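Local coordinates for protein post-proline cleaving enzyme (Rickettsia typhi, PDB 4HVT) that probably cleaves short peptides after proline as a serine endopeptidase of the prolyl oligopeptidase family, pairing a beta-propeller with an alpha/beta-hydrolase domain, at residues A[80-85]-A[97-102]; A[113-118]-A[161-166]. All blocks are in the same frame, centred on the assembly; numbering follows the deposited sequence.

Contact 1 of 2, residues A[80-85]-A[97-102]; sequences KGYVYN and WRRTLV. With EDO (1,2-ethanediol), chain C.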
# COMPACT_ATOMS: atom_id res chain seq x y z
N LYS A 80 -10.85 -18.62 -15.22
CA LYS A 80 -11.70 -19.64 -15.85
C LYS A 80 -12.90 -19.04 -16.58
O LYS A 80 -14.04 -19.40 -16.36
CB LYS A 80 -12.11 -20.71 -14.84
CG LYS A 80 -10.90 -21.42 -14.22
CD LYS A 80 -11.32 -22.57 -13.32
CE LYS A 80 -10.12 -23.25 -12.66
NZ LYS A 80 -9.26 -22.30 -11.91
N GLY A 81 -12.59 -18.06 -17.43
CA GLY A 81 -13.58 -17.48 -18.37
C GLY A 81 -14.42 -16.34 -17.82
O GLY A 81 -15.34 -15.85 -18.49
N TYR A 82 -14.14 -15.95 -16.57
CA TYR A 82 -14.86 -14.86 -15.91
C TYR A 82 -13.89 -13.80 -15.45
O TYR A 82 -12.76 -14.10 -15.07
CB TYR A 82 -15.61 -15.38 -14.66
CG TYR A 82 -16.82 -16.17 -14.94
CD1 TYR A 82 -16.72 -17.51 -15.22
CD2 TYR A 82 -18.08 -15.60 -14.92
CE1 TYR A 82 -17.83 -18.27 -15.50
CE2 TYR A 82 -19.22 -16.36 -15.19
CZ TYR A 82 -19.07 -17.69 -15.48
OH TYR A 82 -20.18 -18.47 -15.76
N VAL A 83 -14.36 -12.55 -15.40
CA VAL A 83 -13.69 -11.47 -14.75
C VAL A 83 -14.37 -11.22 -13.44
O VAL A 83 -15.60 -11.09 -13.37
CB VAL A 83 -13.77 -10.15 -15.57
CG1 VAL A 83 -13.10 -9.03 -14.82
CG2 VAL A 83 -13.16 -10.39 -16.94
N TYR A 84 -13.54 -11.20 -12.41
CA TYR A 84 -13.93 -10.90 -11.01
C TYR A 84 -13.63 -9.45 -10.68
O TYR A 84 -12.60 -8.91 -11.05
CB TYR A 84 -13.23 -11.87 -10.05
CG TYR A 84 -13.68 -13.28 -10.19
CD1 TYR A 84 -13.29 -14.06 -11.27
CD2 TYR A 84 -14.58 -13.86 -9.25
CE1 TYR A 84 -13.76 -15.35 -11.43
CE2 TYR A 84 -15.07 -15.15 -9.43
CZ TYR A 84 -14.66 -15.90 -10.52
OH TYR A 84 -15.14 -17.19 -10.71
N ASN A 85 -14.54 -8.81 -9.93
CA ASN A 85 -14.47 -7.39 -9.65
C ASN A 85 -15.01 -7.16 -8.25
O ASN A 85 -15.91 -7.88 -7.80
CB ASN A 85 -15.29 -6.61 -10.71
CG ASN A 85 -15.59 -5.18 -10.35
OD1 ASN A 85 -16.72 -4.84 -10.03
ND2 ASN A 85 -14.59 -4.33 -10.41
N TRP A 97 -18.62 -8.32 -4.15
CA TRP A 97 -17.73 -9.17 -4.93
C TRP A 97 -18.56 -9.88 -6.00
O TRP A 97 -19.59 -10.49 -5.72
CB TRP A 97 -17.00 -10.14 -4.02
CG TRP A 97 -16.00 -11.05 -4.71
CD1 TRP A 97 -14.93 -10.69 -5.46
CD2 TRP A 97 -15.94 -12.49 -4.58
NE1 TRP A 97 -14.24 -11.82 -5.89
CE2 TRP A 97 -14.82 -12.93 -5.32
CE3 TRP A 97 -16.74 -13.44 -3.91
CZ2 TRP A 97 -14.49 -14.28 -5.45
CZ3 TRP A 97 -16.41 -14.77 -4.02
CH2 TRP A 97 -15.27 -15.19 -4.76
N ARG A 98 -18.15 -9.68 -7.26
CA ARG A 98 -18.99 -10.03 -8.41
C ARG A 98 -18.17 -10.46 -9.63
O ARG A 98 -16.92 -10.34 -9.65
CB ARG A 98 -19.95 -8.88 -8.73
CG ARG A 98 -19.25 -7.63 -9.13
CD ARG A 98 -20.23 -6.46 -9.34
NE ARG A 98 -19.48 -5.46 -10.03
CZ ARG A 98 -19.99 -4.37 -10.60
NH1 ARG A 98 -21.30 -4.12 -10.53
NH2 ARG A 98 -19.18 -3.52 -11.21
N ARG A 99 -18.84 -11.12 -10.56
CA ARG A 99 -18.17 -11.60 -11.75
C ARG A 99 -19.03 -11.53 -13.01
O ARG A 99 -20.28 -11.51 -12.97
CB ARG A 99 -17.68 -13.04 -11.55
CG ARG A 99 -18.78 -14.06 -11.49
CD ARG A 99 -18.23 -15.46 -11.36
NE ARG A 99 -19.28 -16.43 -11.56
CZ ARG A 99 -19.03 -17.71 -11.81
NH1 ARG A 99 -17.79 -18.14 -11.82
NH2 ARG A 99 -20.02 -18.54 -12.03
N THR A 100 -18.33 -11.54 -14.14
CA THR A 100 -19.00 -11.60 -15.44
C THR A 100 -18.15 -12.35 -16.45
O THR A 100 -16.89 -12.34 -16.39
CB THR A 100 -19.33 -10.18 -15.97
OG1 THR A 100 -20.38 -10.23 -16.94
CG2 THR A 100 -18.15 -9.53 -16.59
N LEU A 101 -18.80 -13.00 -17.40
CA LEU A 101 -18.07 -13.65 -18.48
C LEU A 101 -17.13 -12.64 -19.17
O LEU A 101 -17.49 -11.49 -19.38
CB LEU A 101 -19.07 -14.22 -19.48
CG LEU A 101 -19.91 -15.40 -18.93
CD1 LEU A 101 -21.11 -15.71 -19.80
CD2 LEU A 101 -19.01 -16.61 -18.83
N VAL A 102 -15.94 -13.11 -19.55
CA VAL A 102 -14.94 -12.29 -20.15
C VAL A 102 -15.55 -11.64 -21.41
O VAL A 102 -15.29 -10.47 -21.69
CB VAL A 102 -13.63 -13.06 -20.52
CG1 VAL A 102 -12.71 -12.18 -21.32
CG2 VAL A 102 -12.86 -13.52 -19.30
C1 EDO C . -15.25 0.68 -8.14
O1 EDO C . -15.49 0.25 -6.78
C2 EDO C . -14.27 -0.29 -8.80
O2 EDO C . -14.84 -1.59 -9.06
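The guanidinium of Arg99 lies flat on the ring of Tyr82, the two planes 2° apart, with Arg99 CZ 3.6 Å from the ring centroid in a cation-pi stack. Leu101 takes the opposite face of that ring: its CD2 sits 3.5 Å from Tyr82 CZ, offset toward the rim. Tyr82 is thus sandwiched between a charged plane and a methyl group. Arg99 also serves Tyr84. Its CB covers one ring face as a CH-pi contact, and NH1, donating close to the guanidinium plane, reaches Tyr84 OH at 3.0 Å. CG of Arg99 stands between backbone N and carbonyl carbon (chi1 70°), and the chain runs extended from there to NE.

On the opposite face of the sheet from Tyr84 and Arg99, Arg98 meets Asn85 side-on. Its NE (2.8 Å) and NH2 (3.0 Å) both donate to Asn85 OD1, the NE in the amide plane and the NH2 above it, while Asn85 ND2 bonds Tyr75 O and an ethanediol probably left from crystallisation. Residues 82-85 and 97-101 are portions of the antiparallel hairpin of strands 82-87 and 96-101, the inner pair of a four-stranded propeller blade. Val83 N to Thr100 O, at 2.7 Å, is one of four bonds in the hydrogen-bonded pairs Val83–Thr100 and Asn85–Arg98.

Both arginines have partners beyond the hairpin: Glu113 forms a salt bridge with Arg99 NE, and Trp112 a cation-pi contact with Arg98. With a carboxylate at NE, a hydroxyl at NH1 and a ring against its face, the Arg99 guanidinium is restrained in position and tilt, its charge probably partly offset.

Contact 2 of 2, residues A[113-118]-A[161-166]; sequences EVLIDF and WDLEKK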
# COMPACT_ATOMS: atom_id res chain seq x y z
N GLU A 113 -22.79 -10.95 -12.07
CA GLU A 113 -23.36 -11.92 -11.13
C GLU A 113 -22.78 -11.54 -9.75
O GLU A 113 -21.55 -11.60 -9.56
CB GLU A 113 -22.93 -13.31 -11.55
CG GLU A 113 -23.30 -14.35 -10.52
CD GLU A 113 -23.09 -15.78 -10.98
OE1 GLU A 113 -22.14 -16.06 -11.77
OE2 GLU A 113 -23.93 -16.60 -10.52
N VAL A 114 -23.64 -11.19 -8.79
CA VAL A 114 -23.14 -10.82 -7.44
C VAL A 114 -22.85 -12.13 -6.71
O VAL A 114 -23.67 -13.07 -6.73
CB VAL A 114 -24.16 -9.99 -6.63
CG1 VAL A 114 -23.69 -9.80 -5.19
CG2 VAL A 114 -24.40 -8.63 -7.26
N LEU A 115 -21.69 -12.20 -6.10
CA LEU A 115 -21.27 -13.41 -5.38
C LEU A 115 -21.41 -13.22 -3.87
O LEU A 115 -21.97 -14.07 -3.20
CB LEU A 115 -19.84 -13.76 -5.74
CG LEU A 115 -19.56 -14.00 -7.21
CD1 LEU A 115 -18.08 -14.19 -7.48
CD2 LEU A 115 -20.42 -15.16 -7.73
N ILE A 116 -20.86 -12.12 -3.35
CA ILE A 116 -21.00 -11.76 -1.96
C ILE A 116 -21.28 -10.28 -1.84
O ILE A 116 -20.53 -9.45 -2.36
CB ILE A 116 -19.77 -12.08 -1.07
CG1 ILE A 116 -19.43 -13.58 -1.14
CG2 ILE A 116 -20.12 -11.70 0.35
CD1 ILE A 116 -18.10 -13.97 -0.53
N ASP A 117 -22.38 -9.97 -1.13
CA ASP A 117 -22.76 -8.60 -0.78
C ASP A 117 -22.33 -8.33 0.67
O ASP A 117 -22.97 -8.81 1.64
CB ASP A 117 -24.27 -8.41 -0.98
CG ASP A 117 -24.77 -7.00 -0.67
OD1 ASP A 117 -24.16 -6.28 0.12
OD2 ASP A 117 -25.85 -6.58 -1.23
N PHE A 118 -21.30 -7.50 0.82
CA PHE A 118 -20.73 -7.24 2.15
C PHE A 118 -21.58 -6.29 2.96
O PHE A 118 -21.51 -6.27 4.18
CB PHE A 118 -19.25 -6.77 2.09
CG PHE A 118 -18.32 -7.86 1.74
CD1 PHE A 118 -18.16 -8.26 0.41
CD2 PHE A 118 -17.71 -8.61 2.72
CE1 PHE A 118 -17.36 -9.36 0.09
CE2 PHE A 118 -16.90 -9.70 2.39
CZ PHE A 118 -16.75 -10.08 1.09
N TRP A 161 -16.04 -20.44 1.43
CA TRP A 161 -17.19 -20.07 0.64
C TRP A 161 -17.22 -20.92 -0.63
O TRP A 161 -16.18 -21.30 -1.14
CB TRP A 161 -17.10 -18.57 0.31
CG TRP A 161 -18.26 -18.02 -0.50
CD1 TRP A 161 -19.38 -17.41 -0.01
CD2 TRP A 161 -18.32 -17.89 -1.92
NE1 TRP A 161 -20.17 -16.98 -1.05
CE2 TRP A 161 -19.53 -17.24 -2.22
CE3 TRP A 161 -17.48 -18.27 -2.95
CZ2 TRP A 161 -19.94 -16.96 -3.54
CZ3 TRP A 161 -17.88 -18.02 -4.28
CH2 TRP A 161 -19.09 -17.35 -4.55
N ASP A 162 -18.41 -21.29 -1.08
CA ASP A 162 -18.55 -22.18 -2.22
C ASP A 162 -19.30 -21.54 -3.43
O ASP A 162 -20.43 -21.07 -3.30
CB ASP A 162 -19.24 -23.45 -1.82
CG ASP A 162 -19.19 -24.50 -2.94
OD1 ASP A 162 -20.07 -24.43 -3.82
OD2 ASP A 162 -18.29 -25.40 -2.94
N LEU A 163 -18.67 -21.58 -4.57
CA LEU A 163 -19.18 -20.91 -5.82
C LEU A 163 -20.43 -21.56 -6.39
O LEU A 163 -21.31 -20.84 -6.91
CB LEU A 163 -18.07 -20.87 -6.88
CG LEU A 163 -18.37 -20.24 -8.24
CD1 LEU A 163 -18.75 -18.79 -8.03
CD2 LEU A 163 -17.15 -20.37 -9.13
N GLU A 164 -20.53 -22.89 -6.29
CA GLU A 164 -21.73 -23.59 -6.77
C GLU A 164 -22.93 -23.21 -5.92
O GLU A 164 -24.00 -22.90 -6.46
CB GLU A 164 -21.50 -25.10 -6.78
CG GLU A 164 -22.64 -25.93 -7.34
CD GLU A 164 -22.29 -27.41 -7.34
OE1 GLU A 164 -21.41 -27.84 -8.13
OE2 GLU A 164 -22.88 -28.15 -6.52
N LYS A 165 -22.75 -23.20 -4.60
CA LYS A 165 -23.79 -22.78 -3.66
C LYS A 165 -24.00 -21.26 -3.57
O LYS A 165 -25.05 -20.81 -3.09
CB LYS A 165 -23.44 -23.33 -2.26
N LYS A 166 -23.00 -20.47 -4.01
CA LYS A 166 -22.96 -19.00 -3.80
C LYS A 166 -23.23 -18.64 -2.34
O LYS A 166 -24.00 -17.73 -2.02
CB LYS A 166 -23.90 -18.27 -4.76
CG LYS A 166 -23.26 -18.07 -6.13
CD LYS A 166 -24.30 -17.85 -7.22
CE LYS A 166 -24.94 -16.49 -7.15
NZ LYS A 166 -25.72 -16.24 -8.42
O HOH W 1 -22.68 -15.36 -0.86
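Ile116 slides its CG1–CD1 arm over the indole of Trp161, the two side chains running in opposite directions. Ile116 CD1 sits 3.7 Å from the centroid of the five-membered ring of Trp161, 13° off its normal. With CG1 anti to the carbonyl carbon (chi1 -57°), the arm starts beside the backbone N, which sets Ile116 CG1 3.5 Å from Trp161 NE1. Trp161 points toward strand 113-117, and Leu115 meets the other end of the indole at about a right angle, Leu115 CB lying 3.9 Å from Trp161 CH2. Leu115 CD2 then reaches Leu163 CD1.

Leu115 and Ile116 both face Trp97 of the neighbouring strand, a classic beta bulge in the outermost strand of one propeller sheet; Trp161 belongs to the next sheet, so the indole lies between two neighbouring propeller blades and also meets Trp97 edge-to-face. A water at the edge of the indole, in its plane, accepts from Trp161 NE1 at 3.0 Å and donates to Leu115 O and Lys166 O, joining the two segments where their backbones do not pair.

Lys166 spans the exposed side. Its chain bends at chi3 (73°), placing Lys166 CE 3.7 Å from Val114 O, and NZ forms a 2.8 Å salt bridge to the anti lone pair of Glu113 OE2. Glu113 meets it with an extended chain. Before Lys166, Asp162 OD1 accepts from Lys165 N in an Asx motif.

In the fold
Strands 96-101 and 113-117 are neighbours in one antiparallel sheet, so contact 1 lies within a propeller blade and contact 2 runs from its outermost strand to the following sheet. Both are partly buried, their centres 12 Å apart. Contact 1 relies on regular backbone pairing and buries 725 Å²; contact 2 buries 296 Å² and relies on an indole, a bridging water and one surface salt bridge. They meet through Trp97, whose backbone bonds to Leu115 and Ile116, and through Glu113, whose carboxylate is shared between Arg99 and Lys166. Tyr84, Trp97 and Trp161 are buried, whereas Leu101 and Lys166 are exposed, and the ion pairs of Glu113 lie at partly or fully exposed residues.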